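Local coordinates for protein Can2 (Sulfobacillus thermosulfidooxidans, PDB 7BDV) that binds the signalling molecule cyclic tetra-adenylate through its CARF domains and acts as a dual-specificity nuclease that strengthens type III CRISPR defence, at residues G186-N189 with W190-A193; V280-H284 with N285-V289; S354-H357 with H358-K362. One frame throughout, in Å; residues are numbered along the deposited sequence.

Interaction 1 (G186-N189 with W190-A193)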
# COMPACT_ATOMS: atom_id res chain seq x y z
N GLY A 186 -24.85 4.32 18.86
CA GLY A 186 -23.66 3.47 19.02
C GLY A 186 -24.00 2.19 19.75
O GLY A 186 -23.66 1.10 19.24
N ARG A 187 -24.70 2.32 20.88
CA ARG A 187 -25.16 1.21 21.75
C ARG A 187 -26.09 0.30 20.95
O ARG A 187 -25.89 -0.92 21.04
CB ARG A 187 -25.86 1.79 22.99
CG ARG A 187 -26.39 0.74 23.96
CD ARG A 187 -27.04 1.32 25.19
NE ARG A 187 -27.69 0.22 25.90
CZ ARG A 187 -28.94 -0.18 25.73
NH1 ARG A 187 -29.75 0.46 24.91
NH2 ARG A 187 -29.41 -1.21 26.39
N LEU A 188 -27.06 0.84 20.22
CA LEU A 188 -27.99 0.00 19.41
C LEU A 188 -27.20 -0.72 18.30
O LEU A 188 -27.55 -1.87 18.03
CB LEU A 188 -29.10 0.88 18.82
CG LEU A 188 -30.08 1.44 19.84
CD1 LEU A 188 -31.11 2.33 19.15
CD2 LEU A 188 -30.77 0.31 20.58
N ASN A 189 -26.19 -0.08 17.70
CA ASN A 189 -25.29 -0.67 16.66
C ASN A 189 -24.64 -1.92 17.24
O ASN A 189 -24.59 -2.97 16.56
CB ASN A 189 -24.20 0.29 16.20
CG ASN A 189 -23.70 0.10 14.78
OD1 ASN A 189 -23.46 1.08 14.10
ND2 ASN A 189 -23.52 -1.13 14.30
N TRP A 190 -24.12 -1.81 18.47
CA TRP A 190 -23.42 -2.90 19.19
C TRP A 190 -24.39 -4.06 19.40
O TRP A 190 -24.08 -5.19 18.96
CB TRP A 190 -22.85 -2.38 20.49
CG TRP A 190 -22.02 -3.39 21.21
CD1 TRP A 190 -21.20 -4.34 20.67
CD2 TRP A 190 -21.89 -3.52 22.63
NE1 TRP A 190 -20.62 -5.08 21.65
CE2 TRP A 190 -21.02 -4.60 22.87
CE3 TRP A 190 -22.44 -2.84 23.73
CZ2 TRP A 190 -20.68 -5.01 24.15
CZ3 TRP A 190 -22.09 -3.24 25.01
CH2 TRP A 190 -21.22 -4.31 25.21
N ILE A 191 -25.53 -3.78 20.03
CA ILE A 191 -26.63 -4.76 20.26
C ILE A 191 -26.95 -5.49 18.95
O ILE A 191 -27.09 -6.71 18.98
CB ILE A 191 -27.88 -4.06 20.84
CG1 ILE A 191 -27.66 -3.63 22.29
CG2 ILE A 191 -29.12 -4.94 20.71
CD1 ILE A 191 -28.58 -2.49 22.68
N ALA A 192 -27.12 -4.76 17.85
CA ALA A 192 -27.52 -5.29 16.53
C ALA A 192 -26.37 -6.17 16.02
O ALA A 192 -26.66 -7.24 15.47
CB ALA A 192 -27.87 -4.18 15.57
N ALA A 193 -25.12 -5.75 16.23
CA ALA A 193 -23.89 -6.47 15.79
C ALA A 193 -23.77 -7.80 16.52
O ALA A 193 -23.46 -8.82 15.86
CB ALA A 193 -22.66 -5.62 16.02

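Interaction 2 (V280-H284 with N285-V289)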
# COMPACT_ATOMS: atom_id res chain seq x y z
N VAL A 280 -18.19 2.19 -4.04
CA VAL A 280 -17.13 2.45 -5.06
C VAL A 280 -17.75 3.27 -6.19
O VAL A 280 -18.96 3.14 -6.44
CB VAL A 280 -16.47 1.15 -5.56
CG1 VAL A 280 -16.11 0.22 -4.41
CG2 VAL A 280 -17.30 0.44 -6.59
N PHE A 281 -16.96 4.17 -6.77
CA PHE A 281 -17.30 4.89 -8.02
C PHE A 281 -16.00 5.28 -8.70
O PHE A 281 -14.90 5.23 -8.04
CB PHE A 281 -18.19 6.12 -7.76
CG PHE A 281 -17.65 7.13 -6.78
CD1 PHE A 281 -17.79 6.93 -5.41
CD2 PHE A 281 -16.99 8.26 -7.21
CE1 PHE A 281 -17.27 7.85 -4.51
CE2 PHE A 281 -16.49 9.19 -6.31
CZ PHE A 281 -16.64 8.99 -4.96
N LEU A 282 -16.15 5.68 -9.95
CA LEU A 282 -15.08 6.31 -10.76
C LEU A 282 -15.38 7.80 -10.83
O LEU A 282 -16.54 8.20 -11.04
CB LEU A 282 -15.05 5.71 -12.17
CG LEU A 282 -14.29 4.41 -12.33
CD1 LEU A 282 -14.41 3.93 -13.77
CD2 LEU A 282 -12.84 4.56 -11.96
N TYR A 283 -14.34 8.60 -10.74
CA TYR A 283 -14.40 10.06 -10.96
C TYR A 283 -13.06 10.49 -11.49
O TYR A 283 -12.08 10.22 -10.80
CB TYR A 283 -14.73 10.79 -9.66
CG TYR A 283 -14.97 12.26 -9.85
CD1 TYR A 283 -16.12 12.67 -10.47
CD2 TYR A 283 -14.07 13.23 -9.44
CE1 TYR A 283 -16.39 14.01 -10.69
CE2 TYR A 283 -14.32 14.58 -9.64
CZ TYR A 283 -15.48 14.97 -10.28
OH TYR A 283 -15.76 16.27 -10.52
N HIS A 284 -13.04 11.10 -12.68
CA HIS A 284 -11.80 11.50 -13.39
C HIS A 284 -10.90 10.28 -13.56
O HIS A 284 -9.70 10.41 -13.30
CB HIS A 284 -11.14 12.66 -12.62
CG HIS A 284 -11.92 13.93 -12.68
ND1 HIS A 284 -11.54 15.06 -11.98
CD2 HIS A 284 -13.05 14.24 -13.35
CE1 HIS A 284 -12.41 16.02 -12.22
NE2 HIS A 284 -13.36 15.53 -13.06
N ASN A 285 -11.47 9.13 -13.91
CA ASN A 285 -10.72 7.90 -14.24
C ASN A 285 -9.96 7.34 -13.03
O ASN A 285 -9.07 6.54 -13.24
CB ASN A 285 -9.74 8.15 -15.38
CG ASN A 285 -10.48 8.58 -16.63
OD1 ASN A 285 -11.44 7.91 -17.02
ND2 ASN A 285 -10.10 9.72 -17.20
N LYS A 286 -10.33 7.73 -11.82
CA LYS A 286 -9.71 7.20 -10.57
C LYS A 286 -10.77 6.45 -9.77
O LYS A 286 -11.90 7.02 -9.63
CB LYS A 286 -9.15 8.35 -9.75
CG LYS A 286 -7.96 9.06 -10.35
CD LYS A 286 -7.42 10.12 -9.39
CE LYS A 286 -6.49 11.13 -10.02
NZ LYS A 286 -7.27 12.21 -10.67
N LEU A 287 -10.45 5.26 -9.28
CA LEU A 287 -11.39 4.49 -8.45
C LEU A 287 -11.39 5.07 -7.04
O LEU A 287 -10.31 5.27 -6.47
CB LEU A 287 -11.05 3.01 -8.48
CG LEU A 287 -12.14 2.11 -7.91
CD1 LEU A 287 -13.36 2.12 -8.80
CD2 LEU A 287 -11.62 0.70 -7.75
N HIS A 288 -12.58 5.36 -6.54
CA HIS A 288 -12.86 5.91 -5.20
C HIS A 288 -13.54 4.80 -4.39
O HIS A 288 -14.55 4.26 -4.86
CB HIS A 288 -13.72 7.16 -5.32
CG HIS A 288 -13.06 8.36 -5.90
ND1 HIS A 288 -12.67 8.42 -7.22
CD2 HIS A 288 -12.79 9.57 -5.37
CE1 HIS A 288 -12.14 9.60 -7.47
NE2 HIS A 288 -12.20 10.33 -6.34
N VAL A 289 -12.98 4.47 -3.23
CA VAL A 289 -13.52 3.45 -2.29
C VAL A 289 -13.85 4.16 -0.97
O VAL A 289 -12.96 4.83 -0.40
CB VAL A 289 -12.51 2.31 -2.14
CG1 VAL A 289 -12.97 1.23 -1.18
CG2 VAL A 289 -12.14 1.71 -3.50

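Interaction 3 (S354-H357 with H358-K362)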
# COMPACT_ATOMS: atom_id res chain seq x y z
N SER A 354 -22.39 15.75 9.62
CA SER A 354 -22.70 17.15 9.24
C SER A 354 -21.73 17.67 8.17
O SER A 354 -22.18 18.49 7.34
CB SER A 354 -22.69 18.07 10.44
OG SER A 354 -21.35 18.28 10.86
N GLN A 355 -20.46 17.25 8.19
CA GLN A 355 -19.40 17.76 7.29
C GLN A 355 -19.21 16.85 6.06
O GLN A 355 -18.38 17.20 5.20
CB GLN A 355 -18.04 17.81 7.98
CG GLN A 355 -18.07 18.50 9.33
CD GLN A 355 -18.56 19.91 9.19
OE1 GLN A 355 -17.91 20.75 8.58
NE2 GLN A 355 -19.70 20.19 9.80
N LEU A 356 -19.89 15.73 5.97
CA LEU A 356 -19.50 14.68 4.99
C LEU A 356 -19.66 15.20 3.57
O LEU A 356 -18.73 14.99 2.76
CB LEU A 356 -20.32 13.41 5.23
CG LEU A 356 -19.90 12.20 4.39
CD1 LEU A 356 -18.44 11.81 4.62
CD2 LEU A 356 -20.80 11.04 4.66
N HIS A 357 -20.76 15.88 3.26
CA HIS A 357 -21.04 16.33 1.87
C HIS A 357 -19.87 17.17 1.42
O HIS A 357 -19.30 16.91 0.37
CB HIS A 357 -22.35 17.13 1.74
CG HIS A 357 -22.60 17.57 0.33
ND1 HIS A 357 -22.07 18.76 -0.18
CD2 HIS A 357 -23.23 16.95 -0.71
CE1 HIS A 357 -22.42 18.89 -1.44
NE2 HIS A 357 -23.12 17.79 -1.80
N HIS A 358 -19.50 18.16 2.22
CA HIS A 358 -18.39 19.08 1.90
C HIS A 358 -17.08 18.31 1.74
O HIS A 358 -16.29 18.65 0.79
CB HIS A 358 -18.28 20.16 2.98
CG HIS A 358 -17.18 21.09 2.69
ND1 HIS A 358 -15.97 21.00 3.34
CD2 HIS A 358 -17.11 22.12 1.81
CE1 HIS A 358 -15.18 21.96 2.88
NE2 HIS A 358 -15.86 22.68 1.94
N GLN A 359 -16.82 17.34 2.61
CA GLN A 359 -15.60 16.51 2.59
C GLN A 359 -15.58 15.61 1.34
O GLN A 359 -14.54 15.45 0.76
CB GLN A 359 -15.49 15.70 3.89
CG GLN A 359 -15.19 16.60 5.08
CD GLN A 359 -14.89 15.82 6.33
OE1 GLN A 359 -15.75 15.17 6.91
NE2 GLN A 359 -13.65 15.94 6.77
N LEU A 360 -16.72 15.06 0.95
CA LEU A 360 -16.80 14.21 -0.27
C LEU A 360 -16.43 15.06 -1.49
O LEU A 360 -15.61 14.58 -2.31
CB LEU A 360 -18.21 13.63 -0.38
CG LEU A 360 -18.50 12.44 0.52
CD1 LEU A 360 -19.96 12.02 0.39
CD2 LEU A 360 -17.64 11.27 0.13
N ILE A 361 -16.94 16.29 -1.58
CA ILE A 361 -16.66 17.22 -2.71
C ILE A 361 -15.15 17.56 -2.71
O ILE A 361 -14.50 17.46 -3.81
CB ILE A 361 -17.56 18.46 -2.66
CG1 ILE A 361 -19.04 18.11 -2.88
CG2 ILE A 361 -17.10 19.53 -3.65
CD1 ILE A 361 -19.37 17.55 -4.25
N LYS A 362 -14.58 17.87 -1.54
CA LYS A 362 -13.13 18.17 -1.42
C LYS A 362 -12.31 16.96 -1.92
O LYS A 362 -11.43 17.12 -2.76
CB LYS A 362 -12.78 18.49 0.04
CG LYS A 362 -11.65 19.50 0.21
CD LYS A 362 -11.69 20.22 1.57
CE LYS A 362 -10.40 20.93 1.93
O HOH W 1 -21.34 18.93 4.46

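Interaction 1 (G186-N189 with W190-A193)
The CD1 methyl of Ile-191 sits over the middle of the Arg-187 guanidinium, 3.8 Å from its CZ, one helical turn further along helix 182-193. With its CG anti to the backbone N (chi1 180°) and the chain extended as far as NE, Arg-187 crosses the isoleucine side chain at a slant and offers it a flat face, while both NH1 and NH2 are engaged in hydrogen bonds outside the contact, NH1 with Thr-200 O. The same methyl is 4.1 Å from Leu-188 CD2, the two apolar chains lying side by side.

The tight side of the helix is the one bearing Leu-188, Asn-189, Ile-191 and Ala-192, all buried. Leu-188 meets Ile-237 and Ala-192 meets Asn-238 of helix 231-254, a methyl being all that Ala-192 brings to this buried side, and Ile-191 rests on Phe-199 and Phe-228. Asn-189, a polar residue in this buried side, is satisfied at both ends of its amide: OD1 bonds Tyr-331 OH and ND2 bonds Thr-294 O. Looser is the side with Gly-186, Arg-187 and Trp-190, which are partly exposed, although the indole still meets the ring of Phe-297.

Beneath the side chains run i to i+4 bonds, the straightest from Ile-191 N to Arg-187 O (3.1 Å, 179°). Apolar cover over a guanidinium bonded through its rim implies that the arginine can lie against an apolar side chain without losing its polar partners.

Interaction 2 (V280-H284 with N285-V289)
Phe-281 turns its CG between its own backbone N and carbonyl carbon (chi1 55°), which lays the phenyl ring over His-288 CB, and His-288 sets its CG beside the backbone N (chi1 -70°), which brings the imidazole alongside. His-288 CB stands 3.6 Å from the centroid of the Phe-281 ring, close to the ring normal, a CH-pi contact. The two rings are nearly parallel, planes at 17°, yet slid apart so that they barely overlap.

The imidazole is held by its edge: His-288 ND1 donates to Lys-286 O at 2.9 Å, the oxygen lying in the ring plane. The bond is bent, and it arrives above the carbonyl plane. Tyr-283 N reaches Lys-286 O from the opposite face (3.1 Å), so two donors grip this oxygen. NE2 of His-288 is bonded to Lys-325 NZ, which takes up its other nitrogen.

Strands 279-283 and 286-291 form a beta hairpin with a two-residue loop, His-284 and Asn-285, in a type I' turn from Tyr-283 to Lys-286. Both loop residues adopt the left-handed backbone conformation such a turn needs, one that asparagine tolerates well. Phe-281 with His-288 and Tyr-283 with Lys-286 are the hydrogen-bonded pairs; His-288 N meets Phe-281 O at 2.8 Å.

On the other face, Leu-282 CD2 packs 4.0 Å from Leu-287 CD1, and both leucines lean on helix 143-148, whereas Phe-281 and His-288 meet Ile-364 of helix 356-365. At the turn, Asn-285 ND2 bonds Gln-124 OE1 and Gly-138 O, and Lys-286 NZ bonds Ser-121 O, fastening the hairpin tip to the region of strands 116-120, 125-128 and 134-136.

Interaction 3 (S354-H357 with H358-K362)
Leu-360 N donates to Leu-356 O at 2.7 Å, the shortest bond between 354-357 and 358-362 and one that belongs to the first turns of the C-terminal helix. Gln-359 N to Gln-355 O and Ile-361 N to His-357 O repeat the i to i+4 pattern. One residue earlier the pattern is widened by a water, which donates to Ser-354 O and accepts from His-358 N, each at 3.0 Å, bridging a carbonyl and an amide four residues apart.

Among the side chains, Leu-356 and Leu-360 make the apolar contact, Leu-356 CG to Leu-360 CD1 at 4.0 Å, their branches crossing at an angle. His-357 and Ile-361 run alongside each other, and the ring carbon CE1 of His-357 comes to 3.8 Å from Ile-361 CG1. Since His-357 CG is anti to the backbone N (chi1 180°), its ring swings forward along the helix and meets that methylene.

The exposed Gln-355 folds back: its NE2 donates to Ser-354 OG at 2.7 Å, with the oxygen in the amide plane, a polar use suited to an exposed residue. Gln-355 CB lies 3.7 Å from Gln-359 OE1, an oxygen that bonds Ser-350 OG at the end of strand 347-350.

The apolar side faces helix 231-254: Leu-356 rests on Val-246 and Leu-249, while His-357 and Ile-361 both lie against Ile-253, and Gln-359 ties the helix to strand 347-350.

All three contacts are local and follow one another in series, neither nested nor crossing. From the N terminus, interaction 1 lies on helix 182-193, with its nearest atom about 34 Å from the bound cyclic tetra-adenylate. Interaction 2 closes the hairpin 279-283 with 286-291 in the endonuclease domain, and its nearest atom is about 5 Å from that ligand. Interaction 3 comes last, on helix 356-365. The centres of interactions 2 and 3 lie about 16 Å apart, and the later turns of the same helix pack on the hairpin through Ile-364. Helix 231-254 links interactions 1 and 3, receiving side chains from both.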